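Local coordinates for protein polyketide synthase PksR (Bacillus subtilis, PDB 4U3V) that forms the enoyl-isomerase domain of a trans-acyltransferase polyketide synthase, part of the assembly line that makes the antibiotic bacillaene, at residues P86-K100 / Q111-K123. Numbering follows the deposited sequence.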
loop_
_atom_site.group_PDB
_atom_site.type_symbol
_atom_site.label_atom_id
_atom_site.label_comp_id
_atom_site.label_asym_id
_atom_site.label_seq_id
_atom_site.Cartn_x
_atom_site.Cartn_y
_atom_site.Cartn_z
ATOM N N PRO A 86 9.535 10.397 -5.190
ATOM C CA PRO A 86 9.674 9.049 -5.740
ATOM C C PRO A 86 11.135 8.628 -5.726
ATOM O O PRO A 86 12.034 9.477 -5.831
ATOM C CB PRO A 86 9.184 9.192 -7.179
ATOM C CG PRO A 86 9.269 10.664 -7.487
ATOM C CD PRO A 86 9.117 11.398 -6.194
ATOM N N ILE A 87 11.374 7.332 -5.590
ATOM C CA ILE A 87 12.722 6.812 -5.655
ATOM C C ILE A 87 12.939 6.101 -6.965
ATOM O O ILE A 87 12.350 5.052 -7.210
ATOM C CB ILE A 87 12.991 5.837 -4.519
ATOM C CG1 ILE A 87 12.789 6.533 -3.169
ATOM C CG2 ILE A 87 14.374 5.230 -4.647
ATOM C CD1 ILE A 87 13.027 5.595 -2.005
ATOM N N VAL A 88 13.859 6.627 -7.778
ATOM C CA VAL A 88 14.209 5.975 -9.053
ATOM C C VAL A 88 15.474 5.149 -8.883
ATOM O O VAL A 88 16.460 5.618 -8.312
ATOM C CB VAL A 88 14.527 7.007 -10.149
ATOM C CG1 VAL A 88 14.984 6.290 -11.416
ATOM C CG2 VAL A 88 13.347 7.920 -10.409
ATOM N N ILE A 89 15.465 3.927 -9.383
ATOM C CA ILE A 89 16.607 3.068 -9.253
ATOM C C ILE A 89 17.195 2.878 -10.639
ATOM O O ILE A 89 16.471 2.509 -11.570
ATOM C CB ILE A 89 16.175 1.709 -8.720
ATOM C CG1 ILE A 89 15.382 1.935 -7.407
ATOM C CG2 ILE A 89 17.359 0.801 -8.471
ATOM C CD1 ILE A 89 15.265 0.702 -6.560
ATOM N N LYS A 90 18.456 3.274 -10.796
ATOM C CA LYS A 90 19.095 3.161 -12.112
ATOM C C LYS A 90 19.889 1.887 -12.217
ATOM O O LYS A 90 20.186 1.242 -11.228
ATOM C CB LYS A 90 19.997 4.365 -12.392
ATOM C CG LYS A 90 19.261 5.686 -12.385
ATOM C CD LYS A 90 20.200 6.861 -12.529
ATOM C CE LYS A 90 19.406 8.144 -12.695
ATOM N NZ LYS A 90 18.183 7.957 -13.533
ATOM N N GLN A 91 20.224 1.512 -13.446
ATOM C CA GLN A 91 20.998 0.337 -13.690
ATOM C C GLN A 91 22.240 0.259 -12.802
ATOM O O GLN A 91 22.920 1.255 -12.586
ATOM C CB GLN A 91 21.442 0.348 -15.165
ATOM C CG GLN A 91 21.977 -1.001 -15.611
ATOM C CD GLN A 91 22.430 -0.912 -17.044
ATOM O OE1 GLN A 91 21.977 -0.023 -17.755
ATOM N NE2 GLN A 91 23.383 -1.769 -17.449
ATOM N N GLY A 92 22.509 -0.927 -12.278
ATOM C CA GLY A 92 23.622 -1.117 -11.347
ATOM C C GLY A 92 23.469 -0.627 -9.908
ATOM O O GLY A 92 24.345 -0.873 -9.084
ATOM N N GLU A 93 22.422 0.141 -9.617
ATOM C CA GLU A 93 22.256 0.743 -8.280
ATOM C C GLU A 93 21.541 -0.159 -7.267
ATOM O O GLU A 93 20.679 -1.018 -7.619
ATOM C CB GLU A 93 21.505 2.081 -8.360
ATOM C CG GLU A 93 22.240 3.143 -9.164
ATOM C CD GLU A 93 21.509 4.455 -9.226
ATOM O OE1 GLU A 93 20.275 4.494 -8.951
ATOM O OE2 GLU A 93 22.196 5.471 -9.510
ATOM N N THR A 94 21.893 0.066 -5.999
ATOM C CA THR A 94 21.166 -0.524 -4.884
ATOM C C THR A 94 20.853 0.605 -3.937
ATOM O O THR A 94 21.756 1.339 -3.543
ATOM C CB THR A 94 22.005 -1.612 -4.158
ATOM O OG1 THR A 94 22.244 -2.718 -5.043
ATOM C CG2 THR A 94 21.229 -2.149 -2.931
ATOM N N ILE A 95 19.559 0.823 -3.652
ATOM C CA ILE A 95 19.135 1.893 -2.757
ATOM C C ILE A 95 18.797 1.365 -1.368
ATOM O O ILE A 95 17.994 0.451 -1.246
ATOM C CB ILE A 95 17.847 2.566 -3.265
ATOM C CG1 ILE A 95 18.023 3.067 -4.704
ATOM C CG2 ILE A 95 17.402 3.659 -2.293
ATOM C CD1 ILE A 95 19.365 3.694 -4.980
ATOM N N GLU A 96 19.336 2.020 -0.333
ATOM C CA GLU A 96 19.063 1.649 1.052
ATOM C C GLU A 96 17.923 2.533 1.527
ATOM O O GLU A 96 17.922 3.735 1.264
ATOM C CB GLU A 96 20.291 1.959 1.929
ATOM C CG GLU A 96 21.590 1.245 1.598
ATOM C CD GLU A 96 22.754 1.801 2.436
ATOM O OE1 GLU A 96 22.796 1.541 3.655
ATOM O OE2 GLU A 96 23.545 2.602 1.901
ATOM N N LEU A 97 16.972 1.943 2.254
ATOM C CA LEU A 97 15.954 2.664 2.970
ATOM C C LEU A 97 16.024 2.380 4.470
ATOM O O LEU A 97 16.319 1.280 4.873
ATOM C CB LEU A 97 14.564 2.253 2.487
ATOM C CG LEU A 97 14.102 2.923 1.198
ATOM C CD1 LEU A 97 14.830 2.274 0.040
ATOM C CD2 LEU A 97 12.588 2.787 1.082
ATOM N N GLN A 98 15.750 3.393 5.289
ATOM C CA GLN A 98 15.684 3.202 6.736
ATOM C C GLN A 98 14.424 3.907 7.206
ATOM O O GLN A 98 14.042 4.948 6.647
ATOM C CB GLN A 98 16.915 3.831 7.430
ATOM C CG GLN A 98 18.179 2.987 7.275
ATOM C CD GLN A 98 19.390 3.516 8.043
ATOM O OE1 GLN A 98 19.335 4.562 8.686
ATOM N NE2 GLN A 98 20.519 2.839 7.880
ATOM N N ALA A 99 13.851 3.433 8.307
ATOM C CA ALA A 99 12.622 4.038 8.846
ATOM C C ALA A 99 12.963 4.450 10.249
ATOM O O ALA A 99 13.212 3.587 11.072
ATOM C CB ALA A 99 11.485 3.035 8.874
ATOM N N LYS A 100 13.159 5.746 10.438
ATOM C CA LYS A 100 13.746 6.307 11.668
ATOM C C LYS A 100 12.668 7.047 12.447
ATOM O O LYS A 100 11.993 7.916 11.883
ATOM C CB LYS A 100 14.848 7.282 11.306
ATOM C CG LYS A 100 16.017 6.613 10.584
ATOM C CD LYS A 100 16.650 7.509 9.525
ATOM C CE LYS A 100 17.805 6.796 8.825
ATOM N NZ LYS A 100 18.549 7.649 7.852
ATOM N N GLN A 111 10.253 8.905 9.888
ATOM C CA GLN A 111 10.851 9.353 8.653
ATOM C C GLN A 111 11.444 8.176 7.868
ATOM O O GLN A 111 12.345 7.502 8.342
ATOM C CB GLN A 111 11.974 10.328 8.956
ATOM C CG GLN A 111 11.475 11.597 9.599
ATOM C CD GLN A 111 12.284 12.785 9.158
ATOM O OE1 GLN A 111 13.109 13.291 9.916
ATOM N NE2 GLN A 111 12.119 13.181 7.898
ATOM N N ILE A 112 10.900 7.918 6.693
ATOM C CA ILE A 112 11.456 6.900 5.819
ATOM C C ILE A 112 12.411 7.593 4.874
ATOM O O ILE A 112 11.994 8.369 4.003
ATOM C CB ILE A 112 10.363 6.199 4.970
ATOM C CG1 ILE A 112 9.174 5.732 5.823
ATOM C CG2 ILE A 112 10.975 5.049 4.199
ATOM C CD1 ILE A 112 9.560 4.956 7.041
ATOM N N MET A 113 13.699 7.277 5.013
ATOM C CA MET A 113 14.749 7.953 4.253
ATOM C C MET A 113 15.370 6.956 3.303
ATOM O O MET A 113 15.390 5.749 3.566
ATOM C CB MET A 113 15.863 8.450 5.204
ATOM C CG MET A 113 15.356 9.121 6.474
ATOM S SD MET A 113 14.825 10.789 6.057
ATOM C CE MET A 113 16.374 11.627 5.676
ATOM N N TYR A 114 15.907 7.462 2.197
ATOM C CA TYR A 114 16.678 6.634 1.310
ATOM C C TYR A 114 18.005 7.285 1.009
ATOM O O TYR A 114 18.154 8.500 1.141
ATOM C CB TYR A 114 15.922 6.374 0.001
ATOM C CG TYR A 114 15.872 7.563 -0.946
ATOM C CD1 TYR A 114 16.665 7.606 -2.077
ATOM C CD2 TYR A 114 15.023 8.621 -0.684
ATOM C CE1 TYR A 114 16.592 8.681 -2.946
ATOM C CE2 TYR A 114 14.945 9.707 -1.535
ATOM C CZ TYR A 114 15.734 9.721 -2.656
ATOM O OH TYR A 114 15.640 10.780 -3.505
ATOM N N ARG A 115 18.967 6.459 0.649
ATOM C CA ARG A 115 20.319 6.974 0.456
ATOM C C ARG A 115 20.530 7.150 -1.021
ATOM O O ARG A 115 20.595 6.173 -1.776
ATOM C CB ARG A 115 21.351 6.053 1.094
ATOM C CG ARG A 115 22.764 6.611 1.100
ATOM C CD ARG A 115 23.653 5.712 1.954
ATOM N NE ARG A 115 24.063 6.381 3.184
ATOM C CZ ARG A 115 24.465 5.767 4.297
ATOM N NH1 ARG A 115 24.418 4.440 4.413
ATOM N NH2 ARG A 115 24.818 6.497 5.346
ATOM N N GLU A 116 20.546 8.422 -1.424
ATOM C CA GLU A 116 20.668 8.839 -2.822
ATOM C C GLU A 116 22.042 8.452 -3.316
ATOM O O GLU A 116 23.035 8.951 -2.801
ATOM C CB GLU A 116 20.527 10.356 -2.851
ATOM C CG GLU A 116 20.260 10.995 -4.194
ATOM C CD GLU A 116 20.075 12.492 -4.048
ATOM O OE1 GLU A 116 20.893 13.121 -3.339
ATOM O OE2 GLU A 116 19.083 13.030 -4.582
ATOM N N PRO A 117 22.122 7.487 -4.252
ATOM C CA PRO A 117 23.456 6.986 -4.620
ATOM C C PRO A 117 24.372 8.059 -5.235
ATOM O O PRO A 117 25.588 8.003 -5.026
ATOM C CB PRO A 117 23.160 5.860 -5.623
ATOM C CG PRO A 117 21.732 5.497 -5.392
ATOM C CD PRO A 117 21.042 6.756 -4.938
ATOM N N SER A 118 23.778 9.070 -5.883
ATOM C CA SER A 118 24.493 10.289 -6.347
ATOM C C SER A 118 25.431 10.866 -5.289
ATOM O O SER A 118 26.606 11.127 -5.551
ATOM C CB SER A 118 23.505 11.398 -6.757
ATOM O OG SER A 118 22.263 10.883 -7.201
ATOM N N SER A 119 24.870 11.164 -4.127
ATOM C CA SER A 119 25.528 12.026 -3.166
ATOM C C SER A 119 25.946 11.222 -1.950
ATOM O O SER A 119 26.828 11.638 -1.199
ATOM C CB SER A 119 24.585 13.147 -2.749
ATOM O OG SER A 119 23.310 12.625 -2.413
ATOM N N GLY A 120 25.295 10.075 -1.752
ATOM C CA GLY A 120 25.441 9.314 -0.520
ATOM C C GLY A 120 24.729 9.965 0.652
ATOM O O GLY A 120 24.953 9.603 1.805
ATOM N N LEU A 121 23.827 10.895 0.357
ATOM C CA LEU A 121 23.071 11.557 1.417
ATOM C C LEU A 121 21.719 10.846 1.589
ATOM O O LEU A 121 21.072 10.495 0.599
ATOM C CB LEU A 121 22.815 13.021 1.052
ATOM C CG LEU A 121 24.023 13.965 1.093
ATOM C CD1 LEU A 121 23.652 15.331 0.523
ATOM C CD2 LEU A 121 24.546 14.095 2.518
ATOM N N TRP A 122 21.316 10.658 2.837
ATOM C CA TRP A 122 19.907 10.404 3.172
ATOM C C TRP A 122 19.004 11.525 2.798
ATOM O O TRP A 122 19.272 12.688 3.104
ATOM C CB TRP A 122 19.750 10.093 4.653
ATOM C CG TRP A 122 20.537 8.891 5.096
ATOM C CD1 TRP A 122 21.717 8.889 5.847
ATOM C CD2 TRP A 122 20.191 7.487 4.912
ATOM N NE1 TRP A 122 22.120 7.618 6.105
ATOM C CE2 TRP A 122 21.264 6.720 5.541
ATOM C CE3 TRP A 122 19.183 6.797 4.217
ATOM C CZ2 TRP A 122 21.288 5.338 5.525
ATOM C CZ3 TRP A 122 19.198 5.406 4.235
ATOM C CH2 TRP A 122 20.247 4.686 4.847
ATOM N N LYS A 123 17.872 11.158 2.193
ATOM C CA LYS A 123 16.838 12.083 1.741
ATOM C C LYS A 123 15.492 11.460 2.138
ATOM O O LYS A 123 15.361 10.246 2.089
ATOM C CB LYS A 123 16.893 12.160 0.218
ATOM C CG LYS A 123 18.082 12.936 -0.336
ATOM C CD LYS A 123 17.764 13.501 -1.716
ATOM C CE LYS A 123 17.187 14.905 -1.627
ATOM N NZ LYS A 123 18.263 15.930 -1.515
#
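The indole of W122 is flanked on both faces by basic side chains: K100 NZ sits centred over one, 3.5 Å from the centroid of the five-membered ring in a cation-pi contact, while R115 NE stands 3.5 Å above the W122 ring plane on the other, off toward the rim. All this happens on the outer side of an antiparallel beta hairpin, strands 94-102 and 108-116, in the N-terminal hotdog of this double-hotdog domain. W122 itself comes from the next strand, 121-132, and leans back over the hairpin. Q98 lies across the same face as K100, its amide plane turned 35° from the ring and its CD 3.5 Å from W122 CH2. R115 runs alongside E96: R115 NH1 gives a nearly straight hydrogen bond of 3.2 Å to E96 OE2, part of a salt bridge, within the guanidinium plane and on the syn side of the carboxylate but 23° out of its plane. That bond should limit rotation of the guanidinium, which meets the indole at a tilt, W122 CZ2 lying 3.4 Å above the R115 guanidinium plane. The backbones are zipped by paired bonds at Q98 with M113 and K100 with Q111, and R115 N adds one more to E96 O. The other side of the hairpin is apolar: L97, A99, I112 and Y114 face inward, where Y58, L61 and A65 of helix 56-69, the central hotdog helix, cover L97 and A99. A99 CB and I112 CD1 are pressed to 3.3 Å, tighter than usual for carbons. The Y114 side chain takes the crowded position between backbone N and carbonyl carbon (chi1 74°), which sets one ring face against I87, with I95 CG2 near the ring edge. I87 CG1 stands 3.9 Å from the Y114 ring centroid in a CH-pi contact, while I87 CD1 reaches Y114 CB at 3.6 Å.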